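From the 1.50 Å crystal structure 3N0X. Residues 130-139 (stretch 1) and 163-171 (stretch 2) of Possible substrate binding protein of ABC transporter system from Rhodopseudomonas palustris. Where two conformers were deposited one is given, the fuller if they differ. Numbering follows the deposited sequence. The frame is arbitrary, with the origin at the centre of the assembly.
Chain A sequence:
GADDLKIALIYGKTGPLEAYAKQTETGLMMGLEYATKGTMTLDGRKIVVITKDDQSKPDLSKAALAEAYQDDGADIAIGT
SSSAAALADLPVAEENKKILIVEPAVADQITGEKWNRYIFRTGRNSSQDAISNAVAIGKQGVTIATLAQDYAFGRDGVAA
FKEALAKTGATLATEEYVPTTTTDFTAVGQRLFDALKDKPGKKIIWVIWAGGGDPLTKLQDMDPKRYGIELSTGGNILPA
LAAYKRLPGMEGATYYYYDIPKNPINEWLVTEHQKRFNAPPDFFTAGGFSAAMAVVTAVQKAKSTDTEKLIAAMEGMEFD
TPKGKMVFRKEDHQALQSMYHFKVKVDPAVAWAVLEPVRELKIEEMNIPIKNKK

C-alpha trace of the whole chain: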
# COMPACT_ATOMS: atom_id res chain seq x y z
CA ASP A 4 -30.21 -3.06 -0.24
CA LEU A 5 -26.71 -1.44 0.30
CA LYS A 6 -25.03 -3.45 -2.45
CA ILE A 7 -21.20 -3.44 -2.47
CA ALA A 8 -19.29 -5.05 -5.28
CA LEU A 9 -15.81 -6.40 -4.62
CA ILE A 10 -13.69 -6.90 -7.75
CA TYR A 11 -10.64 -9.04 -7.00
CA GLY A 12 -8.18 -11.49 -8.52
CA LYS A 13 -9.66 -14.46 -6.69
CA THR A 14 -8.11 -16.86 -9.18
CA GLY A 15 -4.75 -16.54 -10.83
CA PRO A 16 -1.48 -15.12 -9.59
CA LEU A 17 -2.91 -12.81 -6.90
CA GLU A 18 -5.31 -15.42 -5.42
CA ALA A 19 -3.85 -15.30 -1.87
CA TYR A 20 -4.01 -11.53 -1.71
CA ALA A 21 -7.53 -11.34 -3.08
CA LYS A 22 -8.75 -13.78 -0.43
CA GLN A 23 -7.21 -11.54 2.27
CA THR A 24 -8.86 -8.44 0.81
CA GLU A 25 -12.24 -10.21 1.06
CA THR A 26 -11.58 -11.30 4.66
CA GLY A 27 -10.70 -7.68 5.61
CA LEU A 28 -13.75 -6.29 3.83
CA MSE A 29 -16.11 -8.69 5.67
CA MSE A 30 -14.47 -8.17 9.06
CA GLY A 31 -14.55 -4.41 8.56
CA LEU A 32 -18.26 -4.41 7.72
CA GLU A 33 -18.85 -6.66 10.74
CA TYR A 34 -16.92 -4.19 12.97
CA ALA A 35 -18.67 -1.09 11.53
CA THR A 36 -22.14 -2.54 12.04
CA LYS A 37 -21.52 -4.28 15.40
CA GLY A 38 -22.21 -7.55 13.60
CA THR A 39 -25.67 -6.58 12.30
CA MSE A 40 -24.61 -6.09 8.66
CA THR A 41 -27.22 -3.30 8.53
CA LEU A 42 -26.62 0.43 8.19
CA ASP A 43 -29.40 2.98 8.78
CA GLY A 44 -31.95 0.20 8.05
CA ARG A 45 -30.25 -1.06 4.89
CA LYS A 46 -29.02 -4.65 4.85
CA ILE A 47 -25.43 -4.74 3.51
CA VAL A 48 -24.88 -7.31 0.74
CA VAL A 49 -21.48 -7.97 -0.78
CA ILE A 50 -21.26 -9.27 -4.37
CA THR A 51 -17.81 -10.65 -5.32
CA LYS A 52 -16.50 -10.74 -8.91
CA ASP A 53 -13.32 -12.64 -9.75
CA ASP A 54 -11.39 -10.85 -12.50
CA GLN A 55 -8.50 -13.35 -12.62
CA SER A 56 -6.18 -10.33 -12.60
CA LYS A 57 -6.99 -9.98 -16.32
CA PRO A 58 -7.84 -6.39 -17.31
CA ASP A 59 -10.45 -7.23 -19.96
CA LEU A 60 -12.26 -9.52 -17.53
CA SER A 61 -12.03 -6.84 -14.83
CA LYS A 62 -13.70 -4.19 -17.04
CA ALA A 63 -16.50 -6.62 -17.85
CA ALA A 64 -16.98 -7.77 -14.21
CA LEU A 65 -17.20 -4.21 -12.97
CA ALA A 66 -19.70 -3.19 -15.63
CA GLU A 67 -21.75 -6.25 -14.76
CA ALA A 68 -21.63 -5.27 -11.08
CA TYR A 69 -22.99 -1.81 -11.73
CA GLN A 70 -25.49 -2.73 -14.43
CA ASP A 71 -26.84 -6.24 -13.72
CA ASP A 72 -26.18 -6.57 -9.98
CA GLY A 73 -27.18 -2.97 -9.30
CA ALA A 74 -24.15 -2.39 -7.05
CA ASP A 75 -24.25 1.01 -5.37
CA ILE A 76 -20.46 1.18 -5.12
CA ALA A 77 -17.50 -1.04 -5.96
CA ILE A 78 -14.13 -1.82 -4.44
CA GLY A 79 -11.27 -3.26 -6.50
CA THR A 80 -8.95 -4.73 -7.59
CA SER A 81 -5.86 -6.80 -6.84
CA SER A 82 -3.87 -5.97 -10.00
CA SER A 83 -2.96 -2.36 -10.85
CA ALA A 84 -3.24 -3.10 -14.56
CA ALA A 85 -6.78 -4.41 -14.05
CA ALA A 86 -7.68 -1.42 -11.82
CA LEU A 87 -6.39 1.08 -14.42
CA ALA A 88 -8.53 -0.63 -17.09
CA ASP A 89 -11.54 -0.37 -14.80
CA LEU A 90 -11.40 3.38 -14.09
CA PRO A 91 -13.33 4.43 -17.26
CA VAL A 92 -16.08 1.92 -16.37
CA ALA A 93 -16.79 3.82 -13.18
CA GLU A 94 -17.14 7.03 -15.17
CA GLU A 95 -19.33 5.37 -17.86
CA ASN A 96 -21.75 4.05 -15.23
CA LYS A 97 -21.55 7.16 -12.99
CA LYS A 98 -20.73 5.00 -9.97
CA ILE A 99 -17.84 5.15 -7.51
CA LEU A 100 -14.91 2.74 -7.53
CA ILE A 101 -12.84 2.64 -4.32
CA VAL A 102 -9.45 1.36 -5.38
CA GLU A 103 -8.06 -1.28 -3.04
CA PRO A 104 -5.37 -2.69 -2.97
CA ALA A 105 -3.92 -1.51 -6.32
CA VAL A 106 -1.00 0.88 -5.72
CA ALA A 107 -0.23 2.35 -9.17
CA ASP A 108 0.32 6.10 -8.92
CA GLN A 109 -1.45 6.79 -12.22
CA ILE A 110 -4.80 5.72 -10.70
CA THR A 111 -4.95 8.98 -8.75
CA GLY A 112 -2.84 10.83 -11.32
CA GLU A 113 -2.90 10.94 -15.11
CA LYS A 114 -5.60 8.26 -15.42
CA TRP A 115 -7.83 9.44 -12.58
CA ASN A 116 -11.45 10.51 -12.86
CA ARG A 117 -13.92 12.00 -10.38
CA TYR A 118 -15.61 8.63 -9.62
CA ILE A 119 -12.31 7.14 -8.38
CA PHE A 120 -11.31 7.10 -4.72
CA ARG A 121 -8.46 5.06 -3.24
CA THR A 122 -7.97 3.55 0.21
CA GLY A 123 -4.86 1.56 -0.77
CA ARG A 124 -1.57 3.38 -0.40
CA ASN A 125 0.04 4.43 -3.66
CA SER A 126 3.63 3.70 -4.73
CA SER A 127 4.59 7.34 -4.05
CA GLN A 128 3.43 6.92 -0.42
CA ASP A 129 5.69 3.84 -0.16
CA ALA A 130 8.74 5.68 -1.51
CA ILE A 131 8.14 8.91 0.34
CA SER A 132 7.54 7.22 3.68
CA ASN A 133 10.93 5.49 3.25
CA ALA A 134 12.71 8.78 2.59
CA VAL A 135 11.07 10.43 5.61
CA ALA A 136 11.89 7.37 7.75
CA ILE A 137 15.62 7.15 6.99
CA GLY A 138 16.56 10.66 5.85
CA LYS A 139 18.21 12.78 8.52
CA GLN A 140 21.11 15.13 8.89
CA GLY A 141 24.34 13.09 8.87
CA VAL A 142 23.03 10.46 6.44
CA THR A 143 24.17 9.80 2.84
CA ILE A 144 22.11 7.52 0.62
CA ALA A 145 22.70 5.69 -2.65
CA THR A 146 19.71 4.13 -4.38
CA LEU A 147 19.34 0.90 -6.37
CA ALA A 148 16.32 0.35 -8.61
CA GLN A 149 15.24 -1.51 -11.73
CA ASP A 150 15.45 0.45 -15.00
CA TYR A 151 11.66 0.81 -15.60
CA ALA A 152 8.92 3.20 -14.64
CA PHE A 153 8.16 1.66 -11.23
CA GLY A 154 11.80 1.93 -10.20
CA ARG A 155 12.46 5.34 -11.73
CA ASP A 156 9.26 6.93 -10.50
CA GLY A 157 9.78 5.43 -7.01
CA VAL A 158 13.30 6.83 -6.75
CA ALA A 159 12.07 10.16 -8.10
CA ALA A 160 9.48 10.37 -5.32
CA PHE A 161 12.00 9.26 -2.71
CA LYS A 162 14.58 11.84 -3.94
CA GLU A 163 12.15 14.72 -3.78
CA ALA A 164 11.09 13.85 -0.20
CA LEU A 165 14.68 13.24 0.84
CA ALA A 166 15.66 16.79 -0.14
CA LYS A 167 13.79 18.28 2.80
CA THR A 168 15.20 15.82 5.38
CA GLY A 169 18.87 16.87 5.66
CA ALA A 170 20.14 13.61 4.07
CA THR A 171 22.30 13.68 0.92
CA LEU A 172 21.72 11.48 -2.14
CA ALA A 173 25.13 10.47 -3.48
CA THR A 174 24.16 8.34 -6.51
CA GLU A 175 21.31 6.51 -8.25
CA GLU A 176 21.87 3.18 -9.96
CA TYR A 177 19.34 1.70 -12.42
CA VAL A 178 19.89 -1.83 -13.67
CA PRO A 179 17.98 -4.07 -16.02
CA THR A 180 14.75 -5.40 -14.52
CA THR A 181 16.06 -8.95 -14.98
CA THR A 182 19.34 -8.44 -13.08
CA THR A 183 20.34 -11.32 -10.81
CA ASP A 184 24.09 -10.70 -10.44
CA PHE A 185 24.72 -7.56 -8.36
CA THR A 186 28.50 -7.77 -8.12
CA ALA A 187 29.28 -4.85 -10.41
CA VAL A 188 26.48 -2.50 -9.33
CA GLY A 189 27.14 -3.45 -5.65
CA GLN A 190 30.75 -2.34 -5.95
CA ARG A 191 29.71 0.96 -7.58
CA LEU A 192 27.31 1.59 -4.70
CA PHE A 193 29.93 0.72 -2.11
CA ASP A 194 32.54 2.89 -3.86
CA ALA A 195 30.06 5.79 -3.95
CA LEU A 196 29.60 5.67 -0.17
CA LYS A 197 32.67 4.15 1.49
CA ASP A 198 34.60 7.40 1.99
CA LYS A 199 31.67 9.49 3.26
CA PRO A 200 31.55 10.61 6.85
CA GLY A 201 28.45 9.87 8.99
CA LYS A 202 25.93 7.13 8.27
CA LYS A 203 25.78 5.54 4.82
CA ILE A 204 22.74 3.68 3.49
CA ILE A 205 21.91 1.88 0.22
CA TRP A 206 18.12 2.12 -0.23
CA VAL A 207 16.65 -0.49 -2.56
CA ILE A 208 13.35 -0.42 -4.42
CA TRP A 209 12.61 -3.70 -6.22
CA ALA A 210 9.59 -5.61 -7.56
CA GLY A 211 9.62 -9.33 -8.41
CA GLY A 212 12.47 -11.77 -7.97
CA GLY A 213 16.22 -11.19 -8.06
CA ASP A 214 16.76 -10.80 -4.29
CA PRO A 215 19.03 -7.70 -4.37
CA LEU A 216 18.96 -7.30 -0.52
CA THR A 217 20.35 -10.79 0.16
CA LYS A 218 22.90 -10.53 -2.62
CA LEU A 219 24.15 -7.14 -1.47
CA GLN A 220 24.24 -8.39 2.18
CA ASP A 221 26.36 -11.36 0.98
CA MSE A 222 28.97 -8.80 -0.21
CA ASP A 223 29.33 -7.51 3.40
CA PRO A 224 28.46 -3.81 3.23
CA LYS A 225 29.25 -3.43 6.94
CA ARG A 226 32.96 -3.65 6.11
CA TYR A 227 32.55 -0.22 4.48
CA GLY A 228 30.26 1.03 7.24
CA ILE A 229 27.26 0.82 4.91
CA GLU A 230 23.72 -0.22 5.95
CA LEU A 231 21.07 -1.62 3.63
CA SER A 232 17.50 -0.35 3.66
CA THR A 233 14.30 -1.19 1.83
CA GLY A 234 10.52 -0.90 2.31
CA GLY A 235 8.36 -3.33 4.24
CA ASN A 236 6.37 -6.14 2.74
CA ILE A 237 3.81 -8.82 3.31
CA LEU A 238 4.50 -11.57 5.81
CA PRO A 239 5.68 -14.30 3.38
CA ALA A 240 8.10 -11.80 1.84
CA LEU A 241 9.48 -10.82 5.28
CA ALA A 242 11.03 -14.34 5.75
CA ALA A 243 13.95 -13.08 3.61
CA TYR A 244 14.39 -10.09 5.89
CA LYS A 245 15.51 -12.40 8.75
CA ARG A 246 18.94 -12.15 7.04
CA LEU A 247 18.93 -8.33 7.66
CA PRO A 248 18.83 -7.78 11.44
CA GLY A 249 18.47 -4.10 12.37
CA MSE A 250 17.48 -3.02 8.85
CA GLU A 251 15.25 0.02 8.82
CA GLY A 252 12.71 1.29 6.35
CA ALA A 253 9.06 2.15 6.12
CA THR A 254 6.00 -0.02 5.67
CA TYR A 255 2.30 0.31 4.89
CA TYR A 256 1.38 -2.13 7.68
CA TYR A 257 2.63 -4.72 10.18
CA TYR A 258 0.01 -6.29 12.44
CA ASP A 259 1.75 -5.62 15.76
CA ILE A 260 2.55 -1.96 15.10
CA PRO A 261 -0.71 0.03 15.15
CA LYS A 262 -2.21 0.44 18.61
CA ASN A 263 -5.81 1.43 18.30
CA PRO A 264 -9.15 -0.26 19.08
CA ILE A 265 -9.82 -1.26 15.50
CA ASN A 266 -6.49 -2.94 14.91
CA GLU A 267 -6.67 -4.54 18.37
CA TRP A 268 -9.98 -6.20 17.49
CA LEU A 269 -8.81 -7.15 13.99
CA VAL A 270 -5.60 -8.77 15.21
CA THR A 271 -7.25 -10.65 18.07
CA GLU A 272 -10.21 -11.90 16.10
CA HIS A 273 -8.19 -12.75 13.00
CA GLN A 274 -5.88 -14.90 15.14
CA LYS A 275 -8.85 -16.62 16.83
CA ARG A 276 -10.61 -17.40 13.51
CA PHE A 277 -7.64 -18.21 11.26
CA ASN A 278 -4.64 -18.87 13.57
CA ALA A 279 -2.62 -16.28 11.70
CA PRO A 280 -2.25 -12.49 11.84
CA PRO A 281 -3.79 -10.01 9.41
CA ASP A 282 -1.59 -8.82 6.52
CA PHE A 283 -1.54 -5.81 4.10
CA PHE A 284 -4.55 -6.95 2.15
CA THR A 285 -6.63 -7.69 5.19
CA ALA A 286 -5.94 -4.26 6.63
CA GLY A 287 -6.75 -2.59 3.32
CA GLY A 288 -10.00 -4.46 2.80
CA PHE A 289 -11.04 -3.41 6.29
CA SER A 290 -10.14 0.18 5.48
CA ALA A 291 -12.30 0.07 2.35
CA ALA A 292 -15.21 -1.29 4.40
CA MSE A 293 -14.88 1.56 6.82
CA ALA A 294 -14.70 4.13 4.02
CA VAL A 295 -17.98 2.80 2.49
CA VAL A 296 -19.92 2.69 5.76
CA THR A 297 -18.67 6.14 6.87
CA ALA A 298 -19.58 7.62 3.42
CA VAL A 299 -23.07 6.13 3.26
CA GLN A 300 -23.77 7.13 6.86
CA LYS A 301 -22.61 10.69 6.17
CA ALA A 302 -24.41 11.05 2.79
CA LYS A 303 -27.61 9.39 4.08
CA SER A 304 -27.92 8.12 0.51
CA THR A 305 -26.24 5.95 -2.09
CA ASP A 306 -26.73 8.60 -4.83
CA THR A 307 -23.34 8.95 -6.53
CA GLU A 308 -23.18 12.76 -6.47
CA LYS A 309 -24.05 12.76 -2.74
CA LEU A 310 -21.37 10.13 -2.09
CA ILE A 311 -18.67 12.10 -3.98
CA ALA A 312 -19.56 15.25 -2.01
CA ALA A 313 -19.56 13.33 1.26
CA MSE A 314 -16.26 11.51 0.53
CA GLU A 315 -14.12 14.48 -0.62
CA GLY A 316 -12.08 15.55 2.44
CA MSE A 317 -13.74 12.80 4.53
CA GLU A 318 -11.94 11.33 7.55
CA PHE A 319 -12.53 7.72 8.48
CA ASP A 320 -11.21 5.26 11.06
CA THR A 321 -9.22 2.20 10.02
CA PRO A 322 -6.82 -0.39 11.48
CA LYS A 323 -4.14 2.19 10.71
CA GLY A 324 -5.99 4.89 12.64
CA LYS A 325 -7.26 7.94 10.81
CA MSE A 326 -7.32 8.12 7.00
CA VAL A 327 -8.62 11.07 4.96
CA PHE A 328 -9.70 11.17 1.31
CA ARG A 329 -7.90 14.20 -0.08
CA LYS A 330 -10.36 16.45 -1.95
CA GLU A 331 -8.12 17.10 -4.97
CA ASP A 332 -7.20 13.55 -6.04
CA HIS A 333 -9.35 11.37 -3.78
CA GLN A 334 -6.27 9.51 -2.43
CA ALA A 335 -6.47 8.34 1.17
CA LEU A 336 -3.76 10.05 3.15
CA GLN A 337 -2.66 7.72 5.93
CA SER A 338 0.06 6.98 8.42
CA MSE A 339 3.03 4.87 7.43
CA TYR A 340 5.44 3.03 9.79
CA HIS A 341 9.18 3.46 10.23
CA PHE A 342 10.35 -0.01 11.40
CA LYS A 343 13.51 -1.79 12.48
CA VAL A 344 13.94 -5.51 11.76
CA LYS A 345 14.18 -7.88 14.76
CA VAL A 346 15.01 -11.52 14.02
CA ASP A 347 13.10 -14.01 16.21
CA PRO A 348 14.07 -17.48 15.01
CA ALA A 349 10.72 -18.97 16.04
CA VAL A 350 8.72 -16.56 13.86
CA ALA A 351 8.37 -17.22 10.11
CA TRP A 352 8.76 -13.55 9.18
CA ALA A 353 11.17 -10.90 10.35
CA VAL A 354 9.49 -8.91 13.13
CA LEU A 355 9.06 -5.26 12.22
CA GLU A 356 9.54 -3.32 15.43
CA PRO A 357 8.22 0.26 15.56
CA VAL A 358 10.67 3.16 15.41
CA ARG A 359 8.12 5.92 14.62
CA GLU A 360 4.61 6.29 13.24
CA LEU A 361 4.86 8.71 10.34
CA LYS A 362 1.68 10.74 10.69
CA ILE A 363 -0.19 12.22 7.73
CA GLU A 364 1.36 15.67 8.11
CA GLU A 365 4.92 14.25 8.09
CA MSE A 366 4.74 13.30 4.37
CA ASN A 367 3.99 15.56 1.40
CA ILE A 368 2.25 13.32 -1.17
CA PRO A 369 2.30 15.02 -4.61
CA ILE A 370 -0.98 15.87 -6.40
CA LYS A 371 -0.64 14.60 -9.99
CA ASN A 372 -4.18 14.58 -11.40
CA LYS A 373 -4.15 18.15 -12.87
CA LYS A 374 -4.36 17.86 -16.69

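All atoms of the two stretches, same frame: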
# COMPACT_ATOMS: atom_id res chain seq x y z
N ALA A 130 7.42 5.14 -1.33
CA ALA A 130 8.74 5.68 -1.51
C ALA A 130 9.00 6.86 -0.60
O ALA A 130 10.06 6.97 0.01
CB ALA A 130 8.93 6.07 -3.02
N ILE A 131 8.02 7.75 -0.49
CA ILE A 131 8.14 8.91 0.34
C ILE A 131 8.28 8.56 1.82
O ILE A 131 9.12 9.13 2.54
CB ILE A 131 6.93 9.88 0.07
CG1 ILE A 131 7.06 10.46 -1.33
CG2 ILE A 131 6.86 10.97 1.12
CD1 ILE A 131 5.78 11.13 -1.87
N SER A 132 7.43 7.65 2.30
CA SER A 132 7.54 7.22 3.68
C SER A 132 8.95 6.69 3.98
O SER A 132 9.48 6.91 5.06
CB SER A 132 6.48 6.16 4.01
OG SER A 132 6.66 4.94 3.29
N ASN A 133 9.55 5.95 3.06
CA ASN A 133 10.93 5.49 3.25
C ASN A 133 11.94 6.61 3.38
O ASN A 133 12.80 6.60 4.25
CB ASN A 133 11.32 4.47 2.17
CG ASN A 133 10.84 3.09 2.50
OD1 ASN A 133 11.59 2.30 3.11
ND2 ASN A 133 9.59 2.77 2.15
N ALA A 134 11.80 7.63 2.54
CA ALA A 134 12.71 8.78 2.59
C ALA A 134 12.58 9.52 3.91
O ALA A 134 13.58 9.91 4.52
CB ALA A 134 12.46 9.73 1.40
N VAL A 135 11.34 9.74 4.36
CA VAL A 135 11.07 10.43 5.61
C VAL A 135 11.57 9.58 6.79
O VAL A 135 12.10 10.13 7.79
CB VAL A 135 9.56 10.78 5.72
CG1 VAL A 135 9.19 11.25 7.13
CG2 VAL A 135 9.19 11.81 4.64
N ALA A 136 11.45 8.25 6.69
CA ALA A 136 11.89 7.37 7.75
C ALA A 136 13.41 7.46 7.94
O ALA A 136 13.89 7.66 9.08
CB ALA A 136 11.50 5.92 7.45
N ILE A 137 14.18 7.33 6.85
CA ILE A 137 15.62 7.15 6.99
C ILE A 137 16.46 8.40 6.75
O ILE A 137 17.63 8.44 7.06
CB ILE A 137 16.13 6.00 6.09
CG1 ILE A 137 16.11 6.37 4.60
CG2 ILE A 137 15.28 4.72 6.35
CD1 ILE A 137 16.72 5.27 3.66
N GLY A 138 15.85 9.41 6.16
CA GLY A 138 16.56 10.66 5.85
C GLY A 138 16.71 11.58 7.04
O GLY A 138 15.73 12.04 7.61
N LYS A 139 17.94 11.84 7.43
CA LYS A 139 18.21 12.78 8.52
C LYS A 139 19.54 13.45 8.23
O LYS A 139 20.33 13.00 7.38
CB LYS A 139 18.32 12.03 9.86
CG LYS A 139 17.19 11.01 10.19
CD LYS A 139 15.85 11.63 10.57
CE LYS A 139 14.69 10.67 10.32
NZ LYS A 139 14.66 9.51 11.29
N GLU A 163 12.79 13.45 -4.08
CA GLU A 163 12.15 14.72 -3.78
C GLU A 163 11.85 14.86 -2.28
O GLU A 163 12.11 15.92 -1.69
CB GLU A 163 10.93 14.92 -4.68
CG GLU A 163 10.14 16.21 -4.42
CD GLU A 163 10.93 17.51 -4.66
OE1 GLU A 163 11.91 17.53 -5.44
OE2 GLU A 163 10.53 18.53 -4.06
N ALA A 164 11.31 13.80 -1.64
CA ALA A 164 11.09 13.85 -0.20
C ALA A 164 12.38 13.96 0.61
O ALA A 164 12.43 14.60 1.67
CB ALA A 164 10.27 12.60 0.26
N LEU A 165 13.42 13.28 0.14
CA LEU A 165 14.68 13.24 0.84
C LEU A 165 15.29 14.62 0.94
O LEU A 165 15.98 14.91 1.92
CB LEU A 165 15.64 12.27 0.18
CG LEU A 165 16.83 11.86 1.06
CD1 LEU A 165 16.35 10.77 2.05
CD2 LEU A 165 18.01 11.37 0.18
N ALA A 166 15.03 15.45 -0.07
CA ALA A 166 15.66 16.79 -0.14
C ALA A 166 15.35 17.67 1.06
O ALA A 166 16.18 18.48 1.46
CB ALA A 166 15.30 17.49 -1.49
N LYS A 167 14.20 17.47 1.69
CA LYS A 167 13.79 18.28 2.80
C LYS A 167 14.23 17.70 4.16
O LYS A 167 14.03 18.32 5.20
CB LYS A 167 12.26 18.45 2.73
CG LYS A 167 11.69 18.23 1.30
N THR A 168 14.88 16.53 4.15
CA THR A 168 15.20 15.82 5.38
C THR A 168 16.57 16.11 6.00
O THR A 168 16.81 15.75 7.16
CB THR A 168 15.19 14.28 5.17
OG1 THR A 168 16.30 13.86 4.35
CG2 THR A 168 13.85 13.80 4.56
N GLY A 169 17.47 16.71 5.23
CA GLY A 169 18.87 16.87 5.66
C GLY A 169 19.83 15.79 5.16
O GLY A 169 21.06 15.97 5.19
N ALA A 170 19.30 14.67 4.66
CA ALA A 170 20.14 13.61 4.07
C ALA A 170 20.58 14.00 2.67
O ALA A 170 19.89 14.75 1.98
CB ALA A 170 19.34 12.31 4.01
N THR A 171 21.72 13.44 2.26
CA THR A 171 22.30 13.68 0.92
C THR A 171 22.11 12.42 0.10
O THR A 171 22.31 11.31 0.61
CB THR A 171 23.81 14.02 1.05
OG1 THR A 171 23.93 15.25 1.79
CG2 THR A 171 24.48 14.20 -0.30

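Stretch 1 is the end of a helix that runs through Ile-137, followed by Gly-138 and Lys-139. Stretch 2 enters as helix, and a type I beta turn runs from Leu-165 to Thr-168. The two backbones come close at three points. The CA atoms of Ile-131 and Ala-164 lie 5.8 Å apart, those of Ala-134 and Leu-165 5.2 Å, and those of Lys-139 and Ala-170 4.9 Å. Together the stretches bury 365 Å². No hydrogen bond crosses between them, so the contact rests mainly on van der Waals packing.

Ala-164 covers the most surface. Its CA-to-CB bond points toward stretch 1. Its CB lies 3.8 Å from Ala-134 CB and 3.9 Å from Ile-131 CG2. The two alanine methyl groups meet directly where the helices pass. Leu-165 extends this apolar patch. Its CA-to-CB bond points sideways, but the end of the side chain comes nearer, and Leu-165 CD1 sits 4.1 Å from Ala-134 CB. The same CD1 is 3.8 Å from Gly-138 CA.

Thr-168 is second in covered area. Its CA-to-CB bond also points toward stretch 1. Its CG2 packs 3.9 Å from Ala-134 O, and its CB is 3.4 Å from Gly-138 O. The hydroxyl is used within its own stretch. Thr-168 OG1 donates to Leu-165 O at 2.7 Å and accepts from Ala-170 N at 3.1 Å. Leu-165 O also accepts from Thr-168 N at 3.0 Å. The two bonds to Leu-165 O lie within the turn; the bond from Ala-170 N links the hydroxyl to the chain beyond it. The two bonds of OG1 orient the threonine side chain.

Gly-138 is the first residue to leave helical angles, although its N still bonds to Ala-134 O at 2.8 Å. A CB here would point toward stretch 2 and clash, at 2.5 Å from Thr-168 OG1 and 2.8 Å from Leu-165 CD1. Its absence leaves room for both side chains. Ala-170 CB also packs against this glycine, 3.7 Å from Gly-138 CA.

Lys-139 meets stretch 2 through its backbone. Its CA makes a CA-H...O contact with Thr-168 O at 3.6 Å. Lys-139 O is 3.4 Å from Ala-170 N, but the angle is too poor for a hydrogen bond; that N-H is directed to Thr-168 OG1 instead. The lysine CA-to-CB bond points away from stretch 2, and Lys-139 NZ donates to Ala-136 O at 3.0 Å within stretch 1. Gly-169 has a positive phi of 95°, at which a CB would jam against the preceding carbonyl oxygen.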